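Local coordinates for TCR beta chain (Gallus gallus, PDB 6LIR), which forms the beta subunit of the chicken alpha-beta T-cell receptor, which probably recognises peptide antigens held by MHC molecules, at residues B[29-35]-B[83-89]; B[40-44]-B[57-63]; B[1-5]-B[18-22]; B[12-18]-B[73-79]. One frame throughout, in Å; residues are numbered along the deposited sequence.

Contact 1. Residues B[29-35]-B[83-89]; sequences MSWYLQQ and SAIYFCA
The CB of Cys88 sits squarely over one face of the Trp31 indole, 3.8 Å from the centroid of its six-membered ring and only 6° off the ring normal, which qualifies as a CH-pi contact. Cys88 SG, anti to the backbone N (chi1 167°), stands farther out above the same ring and is joined by a disulfide to Cys20 of strand 16-21. Met29 adds its terminal CE, 4.0 Å from Cys88 SG, after a bend at chi3. A disulfide packed on a tryptophan is the hallmark core of the immunoglobulin fold, here in a V-set domain, where strands 28-34 and 84-91 are the antiparallel C and F strands. Paired backbone bonds at Ser30-Ala89, Tyr32-Phe87 and Gln34-Ile85 set the register; Tyr32 N reaches Phe87 O at 2.7 Å. On the Trp31 face of the sheet, Leu33 CD1 lies over the ring of Tyr86, 3.5 Å from Tyr86 CE2, and equally close to Ala84 CB. The opposite face carries Tyr32 and Phe87, and Tyr32 meets Phe99 of the TCR alpha chain edge to face. Where strand pairing ends, Gln35 NE2 donates to Ser83 O at 3.0 Å, the N-H nearly straight at 167° and the acceptor in the amide plane.

Contact 2. Residues B[40-44]-B[57-63]; sequences LQLIY and IHTGYEA
A classic beta bulge, in which Ile43 and Tyr44 together stand across from the single residue Trp31 of strand 28-34, marks where strand 40-46 of the V-set domain meets the turn leading into strand 61-67. Ile43 sends its two branches to different partners. CG2, anti to the backbone N while CG1 lies beside it (chi1 -51°), rests over the face of the Tyr61 ring, 3.7 Å from the centroid; Ile43 CG1 meets Ile57 CD1 at 3.7 Å. The Tyr44 ring is covered on one face by Ala63 CB, 3.8 Å from its centroid and 24° off the normal, while Tyr61 O approaches the ring edge, 3.5 Å from Tyr44 CE2. A water accepts from Ala63 N and bonds Tyr44 OH weakly. With Tyr44 replaced by alanine, the Ala63 methyl would probably lose the ring face it packs on, and a gap would open beside His58 CB. Tyr61 OH has its partner in Tyr86 OH, on strand 84-91. His58 to Tyr61 form a type II beta turn, closed by Tyr61 N to His58 O at 2.8 Å. The strands lie 63° apart in direction, in different sheets, and meet mainly through side chains, as in the core of an immunoglobulin beta sandwich.

Contact 3. Residues B[1-5]-B[18-22]; sequences EINQP and LSCRQ
Segments 1-5 and 18-22 run antiparallel, their end-to-end directions 175° apart, and are tied by a single hydrogen-bonded pair: Asn3 N donates to Arg21 O at 2.6 Å, nearly straight at 171°, and Arg21 N donates to Asn3 O at 2.9 Å. Segment 1-5 thus runs beside the edge of strand 16-21 without being a regular strand itself. Ile2 places CG1 anti to its backbone N (chi1 179°), which carries CG1 and CD1 alongside the Cys20 sulfur, CG1 at 3.7 Å from SG. Cys20 SG is likewise anti to its own N, and its disulfide to Cys88 crosses to the other sheet, so that the isoleucine branch packs against the cystine. On the other side of the segment, Asn3 and Arg21 share a water. It donates to Asn3 OD1 and to Ser19 O, each 2.9 Å from the water oxygen, and accepts only weakly from Arg21 NE, in the plane of the guanidinium. These polar side chains belong to exposed residues, whereas Gln4 is buried and its amide is spoken for elsewhere: NE2 bonds Tyr86 O and Thr105 OG1, and OE1 bonds Cys88 N. Those bonds tie the segment to the sheet holding strands 84-91 and 100-110. Further along, Pro5 brings CG obliquely to Leu18 CD2 at 4.1 Å, and its CD lies near Ser19 O. An N-terminal segment that pairs first with strand B (16-21) and then, as strand 7-11, runs parallel to strand G (100-110) matches the A-to-A' switch of V-type immunoglobulin domains.

Contact 4. Residues B[12-18]-B[73-79]; sequences EDENATL and LDIISAK
Asn15 bends its amide toward segment 73-79, CG beside the backbone N (chi1 -68°), and OD1 takes the Ser77 N-H head-on at 2.9 Å with an N-H...O angle of 178°. This side-chain acceptor continues the pairing past the last strand bridge, Ala16 with Ile75; beyond it Ala78 N bonds Glu14 O, and Asp13 N bonds Ala78 O. Thr17 and Asp74 stand side by side on one face of the strand pair; Thr17 OG1 is modelled only 2.5 Å from Asp74 OD1, shorter than a normal hydrogen bond, so the exact length is doubtful. Lys79 is bent at chi2, chi3 and chi4, folding NZ back to Ala78 O at 2.9 Å, above the carbonyl plane, and to a long, weak salt bridge with Asp13 OD1 at 3.4 Å. A methionine in place of Lys79 would probably leave the Asp13 carboxylate without its opposite charge and Ala78 O with one donor fewer. Leu18, Leu73 and Ile75 point to the opposite face from Thr17, with Leu18 CB 4.4 Å from Leu73 CB. That face packs on Tyr86 of strand 84-91, while strand 61-67 flanks strand 70-75 on its other edge and Leu10 of strand 7-11 touches Ala16 and Ala78.

In the fold
All four contacts lie in the V-set domain. Contact 1 is within the sheet that meets the alpha chain, contact 4 within the opposing one, their centres 14 Å apart; Trp31 and Tyr86 of contact 1 pack on Leu73 of contact 4. The disulfide, Cys88 SG to Cys20 SG at 2.0 Å, joins contact 1 to contact 3 across the sandwich. Contact 2 bridges the sheets at another place: Trp31 N lies 2.8 Å from Tyr44 O on one side, and Glu62 O lies 2.7 Å from Asp74 N on the other, both probable hydrogen bonds. Contacts 3 and 4 share Leu18 on strand 16-21, whereas contacts 2 and 3 do not touch, their nearest atoms about 7 Å apart.

Contact 1. Residues B[29-35]-B[83-89]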
# COMPACT_ATOMS: atom_id res chain seq x y z
N MET B 29 10.32 12.55 18.74
CA MET B 29 9.33 12.47 17.67
C MET B 29 9.94 13.07 16.42
O MET B 29 10.91 13.83 16.49
CB MET B 29 8.03 13.19 18.04
CG MET B 29 7.36 12.63 19.28
SD MET B 29 5.77 13.41 19.59
CE MET B 29 4.84 12.84 18.16
N SER B 30 9.37 12.73 15.27
CA SER B 30 9.95 13.20 14.03
C SER B 30 8.91 13.17 12.93
O SER B 30 7.89 12.48 13.04
CB SER B 30 11.17 12.36 13.64
OG SER B 30 10.81 11.01 13.46
N TRP B 31 9.20 13.89 11.86
CA TRP B 31 8.36 13.94 10.67
C TRP B 31 9.24 13.61 9.47
O TRP B 31 10.32 14.18 9.31
CB TRP B 31 7.71 15.31 10.49
CG TRP B 31 6.41 15.49 11.22
CD1 TRP B 31 6.20 16.22 12.36
CD2 TRP B 31 5.14 14.93 10.87
NE1 TRP B 31 4.88 16.15 12.73
CE2 TRP B 31 4.21 15.36 11.83
CE3 TRP B 31 4.70 14.10 9.83
CZ2 TRP B 31 2.86 15.00 11.79
CZ3 TRP B 31 3.35 13.74 9.79
CH2 TRP B 31 2.45 14.19 10.76
N TYR B 32 8.76 12.69 8.63
CA TYR B 32 9.53 12.16 7.51
C TYR B 32 8.73 12.36 6.24
O TYR B 32 7.50 12.36 6.25
CB TYR B 32 9.83 10.66 7.69
CG TYR B 32 11.04 10.37 8.54
CD1 TYR B 32 12.31 10.33 7.98
CD2 TYR B 32 10.92 10.13 9.91
CE1 TYR B 32 13.43 10.06 8.75
CE2 TYR B 32 12.04 9.86 10.69
CZ TYR B 32 13.29 9.83 10.10
OH TYR B 32 14.41 9.56 10.85
N LEU B 33 9.45 12.54 5.13
CA LEU B 33 8.83 12.74 3.83
C LEU B 33 9.15 11.56 2.94
O LEU B 33 10.32 11.19 2.80
CB LEU B 33 9.33 14.04 3.19
CG LEU B 33 8.62 14.53 1.93
CD1 LEU B 33 7.61 15.60 2.28
CD2 LEU B 33 9.63 15.06 0.92
N GLN B 34 8.12 10.97 2.34
CA GLN B 34 8.28 9.89 1.38
C GLN B 34 7.73 10.36 0.04
O GLN B 34 6.54 10.65 -0.08
CB GLN B 34 7.56 8.62 1.84
CG GLN B 34 7.75 7.44 0.88
CD GLN B 34 6.87 6.26 1.23
OE1 GLN B 34 5.66 6.29 1.01
NE2 GLN B 34 7.48 5.21 1.77
N GLN B 35 8.60 10.42 -0.96
CA GLN B 35 8.18 10.65 -2.33
C GLN B 35 8.73 9.53 -3.20
O GLN B 35 9.75 8.93 -2.86
CB GLN B 35 8.65 12.02 -2.84
CG GLN B 35 8.04 13.18 -2.05
CD GLN B 35 8.61 14.53 -2.45
OE1 GLN B 35 9.83 14.71 -2.54
NE2 GLN B 35 7.73 15.49 -2.68
N SER B 83 3.63 17.96 -2.15
CA SER B 83 2.82 16.75 -2.27
C SER B 83 3.66 15.51 -2.01
O SER B 83 4.70 15.31 -2.65
CB SER B 83 2.18 16.69 -3.65
OG SER B 83 1.43 17.86 -3.93
N ALA B 84 3.20 14.67 -1.09
CA ALA B 84 4.01 13.59 -0.56
C ALA B 84 3.16 12.76 0.39
O ALA B 84 2.02 13.11 0.70
CB ALA B 84 5.26 14.10 0.16
N ILE B 85 3.74 11.65 0.86
CA ILE B 85 3.22 10.94 2.02
C ILE B 85 4.11 11.29 3.20
O ILE B 85 5.34 11.17 3.12
CB ILE B 85 3.19 9.42 1.78
CG1 ILE B 85 2.39 9.08 0.53
CG2 ILE B 85 2.59 8.71 2.99
CD1 ILE B 85 2.24 7.59 0.28
N TYR B 86 3.50 11.75 4.28
CA TYR B 86 4.22 12.23 5.45
C TYR B 86 4.09 11.20 6.55
O TYR B 86 2.98 10.74 6.84
CB TYR B 86 3.67 13.59 5.92
CG TYR B 86 3.97 14.74 5.00
CD1 TYR B 86 3.29 14.89 3.80
CD2 TYR B 86 4.93 15.69 5.33
CE1 TYR B 86 3.56 15.95 2.95
CE2 TYR B 86 5.21 16.75 4.48
CZ TYR B 86 4.51 16.87 3.30
OH TYR B 86 4.78 17.92 2.44
N PHE B 87 5.21 10.84 7.16
CA PHE B 87 5.21 9.85 8.23
C PHE B 87 5.73 10.50 9.50
O PHE B 87 6.81 11.10 9.51
CB PHE B 87 6.08 8.64 7.86
CG PHE B 87 5.44 7.71 6.87
CD1 PHE B 87 4.48 6.80 7.29
CD2 PHE B 87 5.79 7.74 5.53
CE1 PHE B 87 3.88 5.93 6.38
CE2 PHE B 87 5.20 6.87 4.62
CZ PHE B 87 4.24 5.97 5.05
N CYS B 88 4.95 10.39 10.57
CA CYS B 88 5.40 10.72 11.90
C CYS B 88 5.98 9.48 12.57
O CYS B 88 5.49 8.36 12.36
CB CYS B 88 4.28 11.29 12.76
SG CYS B 88 4.72 11.35 14.50
N ALA B 89 7.03 9.67 13.36
CA ALA B 89 7.67 8.56 14.03
C ALA B 89 8.10 9.01 15.42
O ALA B 89 8.28 10.20 15.68
CB ALA B 89 8.88 8.04 13.24

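Contact 2. Residues B[40-44]-B[57-63]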
# COMPACT_ATOMS: atom_id res chain seq x y z
N LEU B 40 13.04 7.90 2.59
CA LEU B 40 12.44 8.60 3.72
C LEU B 40 13.39 9.68 4.19
O LEU B 40 14.52 9.38 4.61
CB LEU B 40 12.14 7.63 4.88
CG LEU B 40 11.00 6.62 4.70
CD1 LEU B 40 11.08 5.57 5.80
CD2 LEU B 40 9.65 7.32 4.72
N GLN B 41 12.95 10.93 4.13
CA GLN B 41 13.81 12.07 4.45
C GLN B 41 13.25 12.83 5.64
O GLN B 41 12.08 13.21 5.64
CB GLN B 41 13.95 13.00 3.24
CG GLN B 41 14.43 12.30 1.98
CD GLN B 41 14.56 13.25 0.81
OE1 GLN B 41 13.91 13.07 -0.22
NE2 GLN B 41 15.39 14.28 0.97
N LEU B 42 14.10 13.02 6.65
CA LEU B 42 13.72 13.76 7.85
C LEU B 42 13.43 15.22 7.54
O LEU B 42 14.31 15.95 7.06
CB LEU B 42 14.80 13.64 8.92
CG LEU B 42 14.32 14.16 10.27
CD1 LEU B 42 13.57 13.07 11.03
CD2 LEU B 42 15.47 14.69 11.10
N ILE B 43 12.20 15.65 7.82
CA ILE B 43 11.80 17.04 7.68
C ILE B 43 12.13 17.83 8.94
O ILE B 43 12.77 18.88 8.89
CB ILE B 43 10.30 17.13 7.35
CG1 ILE B 43 9.94 16.22 6.18
CG2 ILE B 43 9.90 18.58 7.06
CD1 ILE B 43 8.46 16.15 5.93
N TYR B 44 11.68 17.33 10.09
CA TYR B 44 11.84 17.99 11.37
C TYR B 44 11.80 16.90 12.44
O TYR B 44 11.06 15.92 12.30
CB TYR B 44 10.73 19.00 11.64
CG TYR B 44 11.12 20.46 11.53
CD1 TYR B 44 11.76 21.11 12.58
CD2 TYR B 44 10.82 21.19 10.39
CE1 TYR B 44 12.11 22.45 12.49
CE2 TYR B 44 11.17 22.53 10.29
CZ TYR B 44 11.81 23.15 11.34
OH TYR B 44 12.15 24.48 11.24
N ILE B 57 15.54 18.88 4.56
CA ILE B 57 14.56 19.33 3.58
C ILE B 57 13.54 20.21 4.27
O ILE B 57 12.38 20.29 3.86
CB ILE B 57 13.88 18.14 2.88
CG1 ILE B 57 13.24 17.21 3.90
CG2 ILE B 57 14.88 17.38 2.02
CD1 ILE B 57 12.30 16.20 3.29
N HIS B 58 13.97 20.90 5.33
CA HIS B 58 13.05 21.66 6.17
C HIS B 58 12.53 22.92 5.50
O HIS B 58 11.50 23.45 5.93
CB HIS B 58 13.75 22.05 7.47
CG HIS B 58 14.76 23.14 7.30
ND1 HIS B 58 14.43 24.48 7.30
CD2 HIS B 58 16.10 23.09 7.10
CE1 HIS B 58 15.51 25.20 7.11
NE2 HIS B 58 16.54 24.38 6.99
N THR B 59 13.22 23.42 4.47
CA THR B 59 12.77 24.62 3.77
C THR B 59 11.36 24.43 3.23
O THR B 59 11.12 23.56 2.38
CB THR B 59 13.73 24.98 2.65
OG1 THR B 59 14.99 25.37 3.21
CG2 THR B 59 13.17 26.15 1.84
N GLY B 60 10.43 25.24 3.73
CA GLY B 60 9.02 25.08 3.44
C GLY B 60 8.22 24.54 4.60
O GLY B 60 7.01 24.34 4.45
N TYR B 61 8.85 24.29 5.74
CA TYR B 61 8.18 23.71 6.89
C TYR B 61 8.63 24.40 8.16
O TYR B 61 9.74 24.92 8.25
CB TYR B 61 8.48 22.21 7.02
CG TYR B 61 8.18 21.38 5.80
CD1 TYR B 61 6.93 20.80 5.62
CD2 TYR B 61 9.15 21.16 4.83
CE1 TYR B 61 6.66 20.03 4.51
CE2 TYR B 61 8.88 20.40 3.71
CZ TYR B 61 7.63 19.83 3.56
OH TYR B 61 7.35 19.07 2.44
N GLU B 62 7.74 24.39 9.15
CA GLU B 62 8.05 24.73 10.52
C GLU B 62 7.49 23.63 11.41
O GLU B 62 6.70 22.79 10.96
CB GLU B 62 7.49 26.11 10.91
CG GLU B 62 8.13 27.26 10.16
CD GLU B 62 7.62 28.61 10.61
OE1 GLU B 62 7.32 28.76 11.81
OE2 GLU B 62 7.51 29.52 9.75
N ALA B 63 7.89 23.62 12.67
CA ALA B 63 7.40 22.58 13.56
C ALA B 63 7.39 23.08 14.99
O ALA B 63 8.13 24.00 15.36
CB ALA B 63 8.23 21.30 13.44
O HOH W 1 9.83 25.73 13.55

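Contact 3. Residues B[1-5]-B[18-22]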
# COMPACT_ATOMS: atom_id res chain seq x y z
N GLU B 1 -0.47 3.13 18.60
CA GLU B 1 -1.51 4.12 18.84
C GLU B 1 -1.14 5.47 18.24
O GLU B 1 -1.95 6.40 18.25
CB GLU B 1 -1.78 4.27 20.34
CG GLU B 1 -2.81 3.30 20.90
CD GLU B 1 -3.84 3.98 21.79
OE1 GLU B 1 -3.85 5.23 21.84
OE2 GLU B 1 -4.64 3.27 22.44
N ILE B 2 0.08 5.58 17.72
CA ILE B 2 0.57 6.84 17.18
C ILE B 2 -0.35 7.29 16.04
O ILE B 2 -0.52 6.59 15.04
CB ILE B 2 2.03 6.71 16.74
CG1 ILE B 2 2.55 8.01 16.14
CG2 ILE B 2 2.22 5.53 15.78
CD1 ILE B 2 4.06 8.11 16.16
N ASN B 3 -0.98 8.46 16.22
CA ASN B 3 -2.04 8.92 15.33
C ASN B 3 -1.58 10.09 14.47
O ASN B 3 -0.90 11.00 14.95
CB ASN B 3 -3.28 9.33 16.14
CG ASN B 3 -4.36 9.95 15.28
OD1 ASN B 3 -4.60 11.16 15.34
ND2 ASN B 3 -5.02 9.13 14.47
N GLN B 4 -2.01 10.08 13.21
CA GLN B 4 -1.78 11.19 12.29
C GLN B 4 -2.87 11.15 11.22
O GLN B 4 -3.41 10.08 10.93
CB GLN B 4 -0.38 11.12 11.66
CG GLN B 4 -0.16 9.97 10.71
CD GLN B 4 1.19 10.05 10.03
OE1 GLN B 4 2.07 9.22 10.27
NE2 GLN B 4 1.37 11.05 9.17
N PRO B 5 -3.23 12.30 10.65
CA PRO B 5 -4.33 12.33 9.66
C PRO B 5 -4.08 11.39 8.49
O PRO B 5 -2.95 11.21 8.04
CB PRO B 5 -4.36 13.79 9.21
CG PRO B 5 -3.72 14.55 10.32
CD PRO B 5 -2.68 13.64 10.89
N LEU B 18 -0.05 19.59 10.11
CA LEU B 18 -0.21 18.17 10.38
C LEU B 18 0.28 17.91 11.79
O LEU B 18 1.41 18.28 12.14
CB LEU B 18 0.58 17.31 9.38
CG LEU B 18 0.12 17.26 7.92
CD1 LEU B 18 1.07 16.39 7.09
CD2 LEU B 18 -1.30 16.75 7.82
N SER B 19 -0.56 17.30 12.60
CA SER B 19 -0.25 17.09 14.00
C SER B 19 -0.18 15.60 14.29
O SER B 19 -1.11 14.85 13.97
CB SER B 19 -1.29 17.77 14.90
OG SER B 19 -1.42 19.14 14.56
N CYS B 20 0.93 15.17 14.88
CA CYS B 20 1.13 13.78 15.24
C CYS B 20 0.98 13.61 16.75
O CYS B 20 1.46 14.42 17.53
CB CYS B 20 2.51 13.30 14.81
SG CYS B 20 2.93 11.65 15.38
N ARG B 21 0.29 12.54 17.14
CA ARG B 21 -0.04 12.31 18.53
C ARG B 21 0.35 10.89 18.89
O ARG B 21 -0.02 9.94 18.19
CB ARG B 21 -1.53 12.53 18.80
CG ARG B 21 -2.00 13.94 18.49
CD ARG B 21 -3.50 14.00 18.25
NE ARG B 21 -3.88 15.24 17.58
CZ ARG B 21 -4.04 16.40 18.20
NH1 ARG B 21 -3.88 16.49 19.52
NH2 ARG B 21 -4.37 17.48 17.51
N GLN B 22 1.05 10.75 20.01
CA GLN B 22 1.62 9.48 20.43
C GLN B 22 1.29 9.27 21.90
O GLN B 22 1.28 10.21 22.69
CB GLN B 22 3.14 9.46 20.22
CG GLN B 22 3.85 10.66 20.81
CD GLN B 22 4.79 10.32 21.94
OE1 GLN B 22 4.94 9.16 22.32
NE2 GLN B 22 5.45 11.34 22.48
O HOH W 2 -3.73 13.76 14.56

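Contact 4. Residues B[12-18]-B[73-79]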
# COMPACT_ATOMS: atom_id res chain seq x y z
N GLU B 12 -2.93 25.77 -3.51
CA GLU B 12 -1.69 26.52 -3.59
C GLU B 12 -1.72 27.71 -2.64
O GLU B 12 -2.76 28.36 -2.45
CB GLU B 12 -1.46 27.00 -5.02
CG GLU B 12 -0.00 27.07 -5.44
CD GLU B 12 0.22 26.55 -6.84
OE1 GLU B 12 0.96 25.56 -7.00
OE2 GLU B 12 -0.36 27.13 -7.78
N ASP B 13 -0.57 27.98 -2.00
CA ASP B 13 -0.33 29.09 -1.09
C ASP B 13 -0.99 28.87 0.27
O ASP B 13 -0.82 29.71 1.17
CB ASP B 13 -0.78 30.44 -1.66
CG ASP B 13 -0.03 30.83 -2.91
OD1 ASP B 13 0.00 30.03 -3.87
OD2 ASP B 13 0.54 31.94 -2.95
N GLU B 14 -1.73 27.79 0.45
CA GLU B 14 -2.41 27.53 1.70
C GLU B 14 -1.41 27.20 2.81
O GLU B 14 -0.32 26.69 2.57
CB GLU B 14 -3.38 26.37 1.55
CG GLU B 14 -4.81 26.72 1.86
CD GLU B 14 -5.65 25.48 2.01
OE1 GLU B 14 -6.09 24.95 0.98
OE2 GLU B 14 -5.87 25.04 3.16
N ASN B 15 -1.80 27.52 4.04
CA ASN B 15 -1.08 27.04 5.20
C ASN B 15 -1.88 25.92 5.84
O ASN B 15 -3.11 25.86 5.73
CB ASN B 15 -0.85 28.16 6.21
CG ASN B 15 0.11 29.22 5.71
OD1 ASN B 15 1.01 28.93 4.92
ND2 ASN B 15 -0.06 30.45 6.18
N ALA B 16 -1.17 25.02 6.52
CA ALA B 16 -1.81 23.86 7.12
C ALA B 16 -0.87 23.26 8.14
O ALA B 16 0.36 23.38 8.03
CB ALA B 16 -2.18 22.81 6.06
N THR B 17 -1.46 22.59 9.13
CA THR B 17 -0.71 21.92 10.18
C THR B 17 -1.07 20.44 10.17
O THR B 17 -2.25 20.08 10.20
CB THR B 17 -1.03 22.53 11.55
OG1 THR B 17 -0.50 23.86 11.61
CG2 THR B 17 -0.42 21.69 12.67
N LEU B 18 -0.05 19.59 10.11
CA LEU B 18 -0.21 18.17 10.38
C LEU B 18 0.28 17.91 11.79
O LEU B 18 1.41 18.28 12.14
CB LEU B 18 0.58 17.31 9.38
CG LEU B 18 0.12 17.26 7.92
CD1 LEU B 18 1.07 16.39 7.09
CD2 LEU B 18 -1.30 16.75 7.82
N LEU B 73 3.60 19.66 12.52
CA LEU B 73 4.33 20.02 11.32
C LEU B 73 3.52 21.05 10.55
O LEU B 73 2.38 20.76 10.14
CB LEU B 73 4.62 18.79 10.44
CG LEU B 73 5.41 19.07 9.16
CD1 LEU B 73 6.86 19.44 9.48
CD2 LEU B 73 5.35 17.89 8.20
N ASP B 74 4.08 22.23 10.36
CA ASP B 74 3.38 23.33 9.70
C ASP B 74 3.84 23.43 8.25
O ASP B 74 5.05 23.43 7.98
CB ASP B 74 3.63 24.66 10.42
CG ASP B 74 3.03 24.70 11.81
OD1 ASP B 74 1.91 24.17 11.99
OD2 ASP B 74 3.67 25.26 12.72
N ILE B 75 2.89 23.50 7.33
CA ILE B 75 3.16 23.62 5.90
C ILE B 75 3.03 25.09 5.53
O ILE B 75 1.93 25.66 5.56
CB ILE B 75 2.20 22.75 5.07
CG1 ILE B 75 2.34 21.27 5.46
CG2 ILE B 75 2.44 22.98 3.58
CD1 ILE B 75 3.25 20.47 4.56
N ILE B 76 4.15 25.70 5.16
CA ILE B 76 4.21 27.13 4.84
C ILE B 76 4.03 27.32 3.34
O ILE B 76 4.84 26.81 2.55
CB ILE B 76 5.53 27.74 5.32
CG1 ILE B 76 5.78 27.42 6.80
CG2 ILE B 76 5.53 29.25 5.10
CD1 ILE B 76 4.64 27.82 7.71
N SER B 77 2.99 28.06 2.95
CA SER B 77 2.77 28.44 1.55
C SER B 77 2.82 27.22 0.62
O SER B 77 3.69 27.08 -0.24
CB SER B 77 3.79 29.50 1.11
OG SER B 77 3.72 29.71 -0.29
N ALA B 78 1.86 26.32 0.86
CA ALA B 78 1.80 25.02 0.20
C ALA B 78 2.01 25.11 -1.30
O ALA B 78 1.41 25.93 -1.99
CB ALA B 78 0.45 24.35 0.49
N LYS B 79 2.89 24.24 -1.79
CA LYS B 79 3.37 24.21 -3.16
C LYS B 79 3.25 22.78 -3.66
O LYS B 79 3.16 21.83 -2.86
CB LYS B 79 4.83 24.67 -3.27
CG LYS B 79 5.08 26.13 -2.94
CD LYS B 79 4.79 27.03 -4.13
CE LYS B 79 4.18 28.35 -3.68
NZ LYS B 79 2.76 28.18 -3.28